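PDB 5IZD: D-glyceraldehyde dehydrogenase (NADP(+)) from Thermoplasma acidophilum, which catalyses the NADP-dependent oxidation of D-glyceraldehyde to (R)-glycerate in the non-phosphorylated Entner-Doudoroff pathway of sugar breakdown. Local coordinates for residues 97-102 with 273-278; 146-151 with 381-386; 308-311 with 317-320; 328-333 with 361-366. All blocks are in the same frame, centred on the assembly; numbering follows the deposited sequence.

Contact 1: residues 97-102 with 273-278; sequences AKEEVD and KYWNAG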
# COMPACT_ATOMS: atom_id res chain seq x y z
N ALA A 97 20.11 30.45 -3.47
CA ALA A 97 21.24 29.52 -3.32
C ALA A 97 21.10 28.78 -1.98
O ALA A 97 21.24 27.57 -1.94
CB ALA A 97 22.60 30.24 -3.40
N LYS A 98 20.80 29.49 -0.90
CA LYS A 98 20.63 28.83 0.41
C LYS A 98 19.42 27.86 0.44
O LYS A 98 19.51 26.78 0.96
CB LYS A 98 20.55 29.87 1.54
CG LYS A 98 21.85 30.60 1.73
CD LYS A 98 21.81 31.64 2.83
CE LYS A 98 23.22 32.15 3.04
NZ LYS A 98 23.23 33.13 4.15
N GLU A 99 18.31 28.28 -0.18
CA GLU A 99 17.13 27.45 -0.29
C GLU A 99 17.41 26.16 -1.08
O GLU A 99 17.02 25.08 -0.66
CB GLU A 99 15.96 28.28 -0.86
CG GLU A 99 14.90 27.52 -1.57
CD GLU A 99 13.71 28.40 -1.95
OE1 GLU A 99 12.58 27.86 -1.84
OE2 GLU A 99 13.91 29.55 -2.38
N GLU A 100 18.17 26.25 -2.16
CA GLU A 100 18.52 25.07 -2.91
C GLU A 100 19.31 24.06 -2.10
O GLU A 100 19.09 22.88 -2.19
CB GLU A 100 19.20 25.41 -4.21
CG GLU A 100 19.48 24.17 -5.02
CD GLU A 100 19.82 24.43 -6.46
OE1 GLU A 100 19.80 25.57 -6.91
OE2 GLU A 100 20.11 23.46 -7.13
N VAL A 101 20.24 24.54 -1.29
CA VAL A 101 21.04 23.69 -0.46
C VAL A 101 20.20 23.09 0.69
O VAL A 101 20.38 21.98 1.07
CB VAL A 101 22.32 24.41 -0.01
CG1 VAL A 101 23.12 23.54 0.91
CG2 VAL A 101 23.15 24.78 -1.23
N ASP A 102 19.27 23.86 1.20
CA ASP A 102 18.36 23.39 2.20
C ASP A 102 17.68 22.14 1.61
O ASP A 102 17.57 21.13 2.22
CB ASP A 102 17.29 24.44 2.44
CG ASP A 102 17.68 25.49 3.46
OD1 ASP A 102 18.73 25.37 4.07
OD2 ASP A 102 16.92 26.42 3.67
N LYS A 273 6.75 33.51 -11.25
CA LYS A 273 7.38 34.03 -12.43
C LYS A 273 8.88 34.28 -12.27
O LYS A 273 9.65 34.02 -13.19
CB LYS A 273 6.77 35.35 -12.84
CG LYS A 273 7.23 35.86 -14.21
CD LYS A 273 6.84 34.96 -15.36
CE LYS A 273 7.94 34.03 -15.80
NZ LYS A 273 7.50 33.12 -16.87
N TYR A 274 9.29 34.86 -11.16
CA TYR A 274 10.64 35.42 -11.07
C TYR A 274 11.62 34.61 -10.32
O TYR A 274 12.81 34.87 -10.43
CB TYR A 274 10.63 36.89 -10.56
CG TYR A 274 9.74 37.74 -11.37
CD1 TYR A 274 9.91 37.81 -12.76
CD2 TYR A 274 8.70 38.46 -10.79
CE1 TYR A 274 9.08 38.61 -13.54
CE2 TYR A 274 7.89 39.26 -11.55
CZ TYR A 274 8.04 39.33 -12.92
OH TYR A 274 7.20 40.12 -13.71
N TRP A 275 11.17 33.61 -9.57
CA TRP A 275 12.10 32.71 -8.90
C TRP A 275 12.95 32.06 -9.95
O TRP A 275 12.44 31.66 -10.99
CB TRP A 275 11.34 31.69 -8.12
CG TRP A 275 12.06 30.75 -7.20
CD1 TRP A 275 12.80 31.07 -6.07
CD2 TRP A 275 12.06 29.33 -7.27
NE1 TRP A 275 13.21 29.92 -5.43
CE2 TRP A 275 12.75 28.84 -6.14
CE3 TRP A 275 11.49 28.41 -8.16
CZ2 TRP A 275 12.90 27.48 -5.89
CZ3 TRP A 275 11.64 27.01 -7.90
CH2 TRP A 275 12.34 26.58 -6.78
N ASN A 276 14.27 32.16 -9.73
CA ASN A 276 15.26 31.65 -10.68
C ASN A 276 15.10 32.28 -12.06
O ASN A 276 15.36 31.64 -13.08
CB ASN A 276 15.20 30.11 -10.78
CG ASN A 276 16.55 29.51 -11.18
OD1 ASN A 276 17.59 30.13 -10.98
ND2 ASN A 276 16.52 28.34 -11.81
N ALA A 277 14.68 33.55 -12.09
CA ALA A 277 14.43 34.26 -13.34
C ALA A 277 13.46 33.53 -14.33
O ALA A 277 13.59 33.69 -15.56
CB ALA A 277 15.75 34.57 -14.03
N GLY A 278 12.55 32.71 -13.78
CA GLY A 278 11.55 31.99 -14.54
C GLY A 278 12.08 30.72 -15.15
O GLY A 278 11.38 30.07 -15.95
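Trp275 NE1 gives its hydrogen to Glu99 OE2 across 3.2 Å, with an N-H...O angle of 150°, and this one bond carries the contact. Glu99 reaches it with a fully stretched side chain: CG standing anti to the backbone N (chi1 154°), with the chain extended beyond it, carries the carboxylate across to the Trp275 N-H. The indole N-H does not enter the carboxylate in its plane. It meets OE2 from above, while OE2 itself lies only a little tilted from the indole plane, near the ring edge. The second oxygen, OE1, comes no closer than 4.1 Å to Trp275 CZ2. Within the aldehyde dehydrogenase fold the bond links helix 94-112 to the end of helix 262-274, where Trp275 is the first residue to leave helical backbone angles. Tryptophan suits this exit because its broad ring can pack while its single N-H still answers an acid; glutamate has the length to span the gap between the two helices. The Trp275 ring also meets the rings of Trp271 and Phe150, and its side chain lies about 7 Å from that of Asn149, the probable stabilizer of the transition state. At a subunit interface, Thr486 of a second subunit packs on both Glu99 and Trp275.

Contact 2: residues 146-151 with 381-386; sequences TPWNFP and EIFAPV. With NAP (NADP nicotinamide-adenine-dinucleotide phosphate), chain I.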
# COMPACT_ATOMS: atom_id res chain seq x y z
N THR A 146 21.43 15.51 -15.47
CA THR A 146 20.86 16.64 -14.70
C THR A 146 20.92 17.94 -15.48
O THR A 146 21.84 18.15 -16.32
CB THR A 146 21.48 16.79 -13.27
OG1 THR A 146 22.90 16.86 -13.34
CG2 THR A 146 21.10 15.60 -12.45
N PRO A 147 19.92 18.81 -15.24
CA PRO A 147 19.91 20.14 -15.88
C PRO A 147 20.68 21.25 -15.11
O PRO A 147 21.23 21.02 -14.02
CB PRO A 147 18.44 20.46 -15.93
CG PRO A 147 17.93 19.89 -14.66
CD PRO A 147 18.75 18.65 -14.35
N TRP A 148 20.73 22.44 -15.68
CA TRP A 148 21.51 23.54 -15.10
C TRP A 148 20.68 24.37 -14.12
O TRP A 148 21.28 25.14 -13.31
CB TRP A 148 22.10 24.48 -16.19
CG TRP A 148 21.09 24.88 -17.25
CD1 TRP A 148 20.91 24.28 -18.45
CD2 TRP A 148 20.10 25.90 -17.14
NE1 TRP A 148 19.89 24.89 -19.13
CE2 TRP A 148 19.36 25.88 -18.33
CE3 TRP A 148 19.79 26.84 -16.18
CZ2 TRP A 148 18.28 26.78 -18.57
CZ3 TRP A 148 18.71 27.71 -16.39
CH2 TRP A 148 17.99 27.69 -17.60
N ASN A 149 19.36 24.30 -14.21
CA ASN A 149 18.54 25.26 -13.51
C ASN A 149 18.50 25.08 -11.99
O ASN A 149 18.52 26.08 -11.26
CB ASN A 149 17.17 25.36 -14.16
CG ASN A 149 16.30 24.10 -13.95
OD1 ASN A 149 16.80 22.97 -13.82
ND2 ASN A 149 14.99 24.31 -13.87
N PHE A 150 18.48 23.81 -11.51
CA PHE A 150 18.62 23.47 -10.10
C PHE A 150 19.75 22.46 -10.05
O PHE A 150 19.54 21.24 -9.81
CB PHE A 150 17.31 22.96 -9.49
CG PHE A 150 16.26 24.02 -9.45
CD1 PHE A 150 16.28 24.99 -8.43
CD2 PHE A 150 15.38 24.17 -10.49
CE1 PHE A 150 15.38 26.07 -8.44
CE2 PHE A 150 14.50 25.25 -10.52
CZ PHE A 150 14.50 26.20 -9.50
N PRO A 151 20.97 22.97 -10.25
CA PRO A 151 22.09 22.09 -10.50
C PRO A 151 22.57 21.29 -9.28
O PRO A 151 23.48 20.45 -9.44
CB PRO A 151 23.20 23.08 -10.96
CG PRO A 151 22.91 24.33 -10.16
CD PRO A 151 21.39 24.38 -10.08
N GLU A 381 7.09 26.79 -24.31
CA GLU A 381 7.75 27.10 -23.03
C GLU A 381 8.67 28.27 -23.26
O GLU A 381 9.34 28.32 -24.27
CB GLU A 381 8.52 25.89 -22.50
CG GLU A 381 9.01 26.03 -21.04
CD GLU A 381 9.77 24.78 -20.52
OE1 GLU A 381 10.58 24.31 -21.36
OE2 GLU A 381 9.57 24.29 -19.32
N ILE A 382 8.71 29.20 -22.31
CA ILE A 382 9.58 30.40 -22.37
C ILE A 382 10.88 30.24 -21.54
O ILE A 382 11.95 30.59 -22.01
CB ILE A 382 8.77 31.65 -21.88
CG1 ILE A 382 7.69 32.00 -22.91
CG2 ILE A 382 9.68 32.88 -21.69
CD1 ILE A 382 6.60 32.93 -22.43
N PHE A 383 10.74 29.83 -20.29
CA PHE A 383 11.82 29.55 -19.34
C PHE A 383 12.66 30.83 -19.07
O PHE A 383 13.88 30.80 -19.15
CB PHE A 383 12.69 28.35 -19.87
CG PHE A 383 13.04 27.32 -18.85
CD1 PHE A 383 12.07 26.51 -18.28
CD2 PHE A 383 14.38 27.10 -18.48
CE1 PHE A 383 12.41 25.51 -17.36
CE2 PHE A 383 14.72 26.12 -17.56
CZ PHE A 383 13.73 25.30 -17.00
N ALA A 384 11.97 31.95 -18.78
CA ALA A 384 12.62 33.28 -18.71
C ALA A 384 11.59 34.22 -18.06
O ALA A 384 10.45 33.80 -17.87
CB ALA A 384 13.05 33.75 -20.08
N PRO A 385 11.97 35.45 -17.69
CA PRO A 385 11.06 36.24 -16.84
C PRO A 385 9.96 37.02 -17.62
O PRO A 385 9.78 38.22 -17.44
CB PRO A 385 12.03 37.17 -16.09
CG PRO A 385 13.09 37.41 -17.10
CD PRO A 385 13.31 36.09 -17.78
N VAL A 386 9.20 36.30 -18.44
CA VAL A 386 8.30 36.85 -19.42
C VAL A 386 6.95 36.13 -19.26
O VAL A 386 6.92 34.90 -19.19
CB VAL A 386 8.78 36.56 -20.87
CG1 VAL A 386 7.82 37.15 -21.88
CG2 VAL A 386 10.21 37.05 -21.12
PA NAP I . 18.86 19.88 -21.92
O1A NAP I . 19.54 19.97 -23.25
O2A NAP I . 17.54 19.13 -21.84
O5B NAP I . 19.92 19.24 -20.85
C5B NAP I . 19.58 18.34 -19.78
C4B NAP I . 20.68 17.27 -19.61
O4B NAP I . 20.67 16.37 -20.73
C3B NAP I . 22.10 17.87 -19.57
O3B NAP I . 22.94 17.06 -18.71
C2B NAP I . 22.54 17.75 -21.01
O2B NAP I . 23.95 17.86 -21.19
C1B NAP I . 21.99 16.40 -21.36
N9A NAP I . 21.87 16.12 -22.80
C8A NAP I . 21.82 17.00 -23.84
N7A NAP I . 21.73 16.39 -25.00
C5A NAP I . 21.70 15.03 -24.67
C6A NAP I . 21.60 13.87 -25.45
N6A NAP I . 21.50 13.90 -26.79
N1A NAP I . 21.60 12.68 -24.82
C2A NAP I . 21.72 12.64 -23.49
N3A NAP I . 21.83 13.70 -22.67
C4A NAP I . 21.80 14.87 -23.34
O3 NAP I . 18.65 21.36 -21.40
PN NAP I . 19.03 22.77 -22.06
O1N NAP I . 20.54 22.90 -22.17
O2N NAP I . 18.41 23.89 -21.27
O5D NAP I . 18.42 22.72 -23.48
P2B NAP I . 24.56 19.26 -21.84
O1X NAP I . 26.07 19.03 -21.98
O2X NAP I . 24.31 20.35 -20.90
O3X NAP I . 23.95 19.50 -23.18
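Trp148 and Asn149 both close in on the Phe383 ring, and there the packing is tight: Trp148 CH2 comes within 3.6 Å of Phe383 CE2, and Asn149 ND2 within 3.5 Å of Phe383 CZ. CH2 of the indole lies at the edge of the phenyl ring, near its plane, and the two ring planes stand at 87°. Trp148 holds CG between its backbone N and carbonyl carbon (chi1 47°), which turns the six-membered ring to Phe383 and NE1 to the cofactor. NE1 donates to O2N of the NADP diphosphate at 2.8 Å, and the Thr146 O carbonyl accepts from the ribose O3B at 2.8 Å. Without the indole, as with a leucine here, O2N would probably lose this donor and a gap would open beside Phe383. Asn149 ND2 only packs against the ring carbon; its hydrogen bonds go to Gln279 O and to the oxidised, sulfinic form of Cys281. The looser side is that of the backbones, whose nearest CA atoms, those of Asn149 and Phe383, stay 9.9 Å apart; side chains alone bridge the loops, and Phe383 remains partly exposed while Trp148 and Asn149 are buried. A tryptophan at the cofactor diphosphate followed by an asparagine that, by similarity, stabilizes the transition state belongs to the active site of the aldehyde dehydrogenase family.

Contact 3: residues 308-311 with 317-320; sequences LALG and DMGP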
# COMPACT_ATOMS: atom_id res chain seq x y z
N LEU A 308 11.83 44.94 -8.49
CA LEU A 308 12.79 43.82 -8.35
C LEU A 308 14.12 44.31 -8.84
O LEU A 308 14.17 44.90 -9.92
CB LEU A 308 12.34 42.56 -9.12
CG LEU A 308 11.01 41.95 -8.58
CD1 LEU A 308 10.44 40.92 -9.54
CD2 LEU A 308 11.13 41.31 -7.20
N ALA A 309 15.17 44.08 -8.03
CA ALA A 309 16.53 44.44 -8.41
C ALA A 309 17.23 43.25 -9.11
O ALA A 309 17.10 42.10 -8.71
CB ALA A 309 17.34 44.88 -7.20
N LEU A 310 17.98 43.60 -10.16
CA LEU A 310 18.80 42.69 -10.93
C LEU A 310 20.28 43.04 -10.76
O LEU A 310 20.63 44.21 -10.64
CB LEU A 310 18.47 42.83 -12.39
CG LEU A 310 17.27 42.10 -12.98
CD1 LEU A 310 15.96 42.45 -12.29
CD2 LEU A 310 17.23 42.50 -14.45
N GLY A 311 21.16 42.05 -10.75
CA GLY A 311 22.60 42.30 -10.57
C GLY A 311 23.23 41.27 -9.67
O GLY A 311 23.14 40.06 -9.92
N ASP A 317 17.22 40.66 -6.27
CA ASP A 317 16.01 39.84 -6.12
C ASP A 317 15.91 38.79 -7.19
O ASP A 317 15.32 37.77 -6.96
CB ASP A 317 14.74 40.68 -6.20
CG ASP A 317 14.65 41.69 -5.06
OD1 ASP A 317 14.49 41.29 -3.88
OD2 ASP A 317 14.74 42.91 -5.37
N MET A 318 16.41 39.07 -8.39
CA MET A 318 16.35 38.10 -9.47
C MET A 318 17.69 38.08 -10.18
O MET A 318 18.22 39.12 -10.46
CB MET A 318 15.27 38.50 -10.45
CG MET A 318 15.07 37.49 -11.56
SD MET A 318 13.67 37.90 -12.65
CE MET A 318 14.49 38.94 -13.87
N GLY A 319 18.16 36.89 -10.54
CA GLY A 319 19.42 36.67 -11.23
C GLY A 319 19.37 36.70 -12.74
O GLY A 319 18.34 36.98 -13.34
N PRO A 320 20.51 36.41 -13.37
CA PRO A 320 20.58 36.37 -14.82
C PRO A 320 20.11 35.06 -15.41
O PRO A 320 20.01 34.04 -14.69
CB PRO A 320 22.11 36.53 -15.07
CG PRO A 320 22.70 35.82 -13.89
CD PRO A 320 21.84 36.25 -12.76
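Leu308 and Asp317 cross at about a right angle, whereas Leu310 and Met318 lie side by side and point the same way. Both pairs belong to the loop that joins helix 294-305 to helix 324-339 in the aldehyde dehydrogenase fold, a loop that comes back so that residues 317-320 run alongside 308-311 in the same direction. In the crossed pair, Leu308 CD2 rests 3.8 Å from Asp317 CB, a methyl against the one methylene of the acid's side chain. The carboxylate turns to the backbone instead. With CG anti to its own carbonyl carbon (chi1 -63°), Asp317 brings OD2 to Ala309 N at 2.9 Å in an almost straight bond, 177°, using the lone pair that faces away from OD1. The other oxygen, OD1, forms a salt bridge with Arg488 of a second subunit, so a single acid ties the loop to itself and to its neighbour. Cut back to an alanine, Asp317 would probably leave Ala309 N and that arginine without their acceptor. Ala309 O is gripped twice: Asp317 N approaches at 2.8 Å, tilted from the carbonyl plane, and Met318 N at 3.1 Å nearly in line with the C=O. Gly311 suits the end of its segment because any CB at its backbone angles would be jammed against the carbonyl oxygen of Leu310. In the side-by-side pair, Met318 bends at its last torsion (chi3 88°), and its CE ends 4.1 Å from Leu310 CD1.

Contact 4: residues 328-333 with 361-366; sequences QATSEI and YFFLPT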
# COMPACT_ATOMS: atom_id res chain seq x y z
N GLN A 328 19.68 35.27 -26.01
CA GLN A 328 19.26 35.43 -27.38
C GLN A 328 17.84 34.85 -27.60
O GLN A 328 17.05 35.44 -28.28
CB GLN A 328 20.22 34.74 -28.36
CG GLN A 328 19.92 35.07 -29.83
CD GLN A 328 20.80 34.33 -30.85
OE1 GLN A 328 21.96 34.66 -31.02
NE2 GLN A 328 20.24 33.35 -31.55
N ALA A 329 17.58 33.66 -27.06
CA ALA A 329 16.30 33.00 -27.28
C ALA A 329 15.15 33.84 -26.65
O ALA A 329 14.13 34.05 -27.25
CB ALA A 329 16.34 31.56 -26.75
N THR A 330 15.37 34.36 -25.45
CA THR A 330 14.42 35.21 -24.79
C THR A 330 14.12 36.47 -25.61
O THR A 330 12.95 36.83 -25.75
CB THR A 330 14.90 35.54 -23.37
OG1 THR A 330 15.22 34.35 -22.67
CG2 THR A 330 13.87 36.32 -22.61
N SER A 331 15.15 37.11 -26.20
CA SER A 331 14.91 38.30 -27.06
C SER A 331 14.10 38.00 -28.28
O SER A 331 13.27 38.78 -28.65
CB SER A 331 16.22 38.99 -27.56
OG SER A 331 17.05 39.13 -26.46
N GLU A 332 14.38 36.88 -28.92
CA GLU A 332 13.61 36.40 -30.08
C GLU A 332 12.13 36.21 -29.75
O GLU A 332 11.30 36.62 -30.53
CB GLU A 332 14.19 35.09 -30.61
CG GLU A 332 15.52 35.29 -31.35
CD GLU A 332 16.25 33.99 -31.62
OE1 GLU A 332 15.81 32.93 -31.14
OE2 GLU A 332 17.29 34.04 -32.28
N ILE A 333 11.84 35.58 -28.60
CA ILE A 333 10.49 35.32 -28.11
C ILE A 333 9.78 36.67 -27.95
O ILE A 333 8.70 36.87 -28.48
CB ILE A 333 10.49 34.48 -26.80
CG1 ILE A 333 10.70 32.98 -27.11
CG2 ILE A 333 9.15 34.50 -26.07
CD1 ILE A 333 11.26 32.16 -25.93
N TYR A 361 24.14 38.01 -18.58
CA TYR A 361 22.92 37.65 -19.36
C TYR A 361 21.61 37.96 -18.65
O TYR A 361 20.72 37.11 -18.53
CB TYR A 361 22.96 36.18 -19.79
CG TYR A 361 24.35 35.72 -20.22
CD1 TYR A 361 25.06 36.37 -21.20
CD2 TYR A 361 24.92 34.63 -19.62
CE1 TYR A 361 26.33 35.94 -21.58
CE2 TYR A 361 26.19 34.20 -19.97
CZ TYR A 361 26.88 34.83 -20.94
OH TYR A 361 28.15 34.33 -21.22
N PHE A 362 21.47 39.21 -18.26
CA PHE A 362 20.31 39.69 -17.52
C PHE A 362 19.21 40.04 -18.49
O PHE A 362 19.46 40.48 -19.60
CB PHE A 362 20.70 40.92 -16.70
CG PHE A 362 21.66 40.63 -15.59
CD1 PHE A 362 21.20 40.15 -14.36
CD2 PHE A 362 23.04 40.76 -15.79
CE1 PHE A 362 22.07 39.85 -13.34
CE2 PHE A 362 23.92 40.44 -14.75
CZ PHE A 362 23.43 40.01 -13.51
N PHE A 363 17.96 39.83 -18.07
CA PHE A 363 16.81 40.27 -18.84
C PHE A 363 15.74 40.80 -17.85
O PHE A 363 15.53 40.22 -16.80
CB PHE A 363 16.24 39.11 -19.68
CG PHE A 363 15.44 39.55 -20.85
CD1 PHE A 363 16.07 39.85 -22.06
CD2 PHE A 363 14.10 39.78 -20.74
CE1 PHE A 363 15.37 40.32 -23.14
CE2 PHE A 363 13.37 40.25 -21.84
CZ PHE A 363 14.03 40.52 -23.04
N LEU A 364 15.08 41.89 -18.21
CA LEU A 364 14.08 42.48 -17.33
C LEU A 364 12.81 41.66 -17.22
O LEU A 364 12.40 41.00 -18.19
CB LEU A 364 13.68 43.88 -17.84
CG LEU A 364 14.76 45.00 -17.79
CD1 LEU A 364 14.30 46.23 -18.56
CD2 LEU A 364 14.99 45.37 -16.32
N PRO A 365 12.14 41.71 -16.04
CA PRO A 365 10.76 41.23 -15.96
C PRO A 365 9.88 41.81 -17.08
O PRO A 365 9.88 43.04 -17.31
CB PRO A 365 10.30 41.76 -14.59
CG PRO A 365 11.54 41.76 -13.78
CD PRO A 365 12.57 42.29 -14.75
N THR A 366 9.20 40.95 -17.81
CA THR A 366 8.50 41.33 -19.01
C THR A 366 7.02 40.81 -18.97
O THR A 366 6.80 39.61 -18.83
CB THR A 366 9.22 40.80 -20.25
OG1 THR A 366 10.57 41.30 -20.29
CG2 THR A 366 8.46 41.21 -21.51
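Phe363 lays one ring face against Thr330, a CH-pi contact that seats the loop 361-366 on helix 324-339 in the aldehyde dehydrogenase fold. Its CB points toward the helix, and with CG anti to the backbone N (chi1 -158°) the ring continues in that direction. CG lies 4.0 Å from Thr330 CG2. Along one rim CD2 is 3.9 Å and CE2 4.0 Å from the same methyl, and across the ring CD1 is 4.2 Å from it. These near-equal distances show a methyl centred over the face; it sits 3.9 Å from the ring centroid and only 8° off the normal. Threonine suits the site because its two branches part company: CG2 stands over the aromatic ring while OG1 bonds back to Ala326 O in the preceding turn of the helix, which satisfies the buried hydroxyl. A phenylalanine offers the flat apolar surface such a methyl needs, and its ring also touches Leu327 and Val334 of the same helix. Ser331, next along the helix, comes obliquely to the ring and has its hydroxyl engaged with Leu327 O; Ser331 OG lies 3.9 Å from Phe363 CE1.

Contact 2 is the one that touches the bound NADP, through Thr146 and Trp148, and each of the other three contacts touches it. Contact 1, centred 11 Å away, does so directly: Lys273 NZ probably bonds to Val386 O at 3.0 Å. Contact 4, centred 13 Å from contact 2, joins it through a probable backbone bond from Thr366 N to Pro385 O, 2.8 Å; the side chain of Thr330 is still about 11 Å from the bound NADP. Contact 3 lies farther out, 15 Å from contact 2 centre to centre, yet Met318 CE reaches Pro385 CB at 3.8 Å and Tyr274 of contact 1 packs against Leu308. Contacts 3 and 4 both lie within the chain between residues 151 and 381 that contact 2 closes.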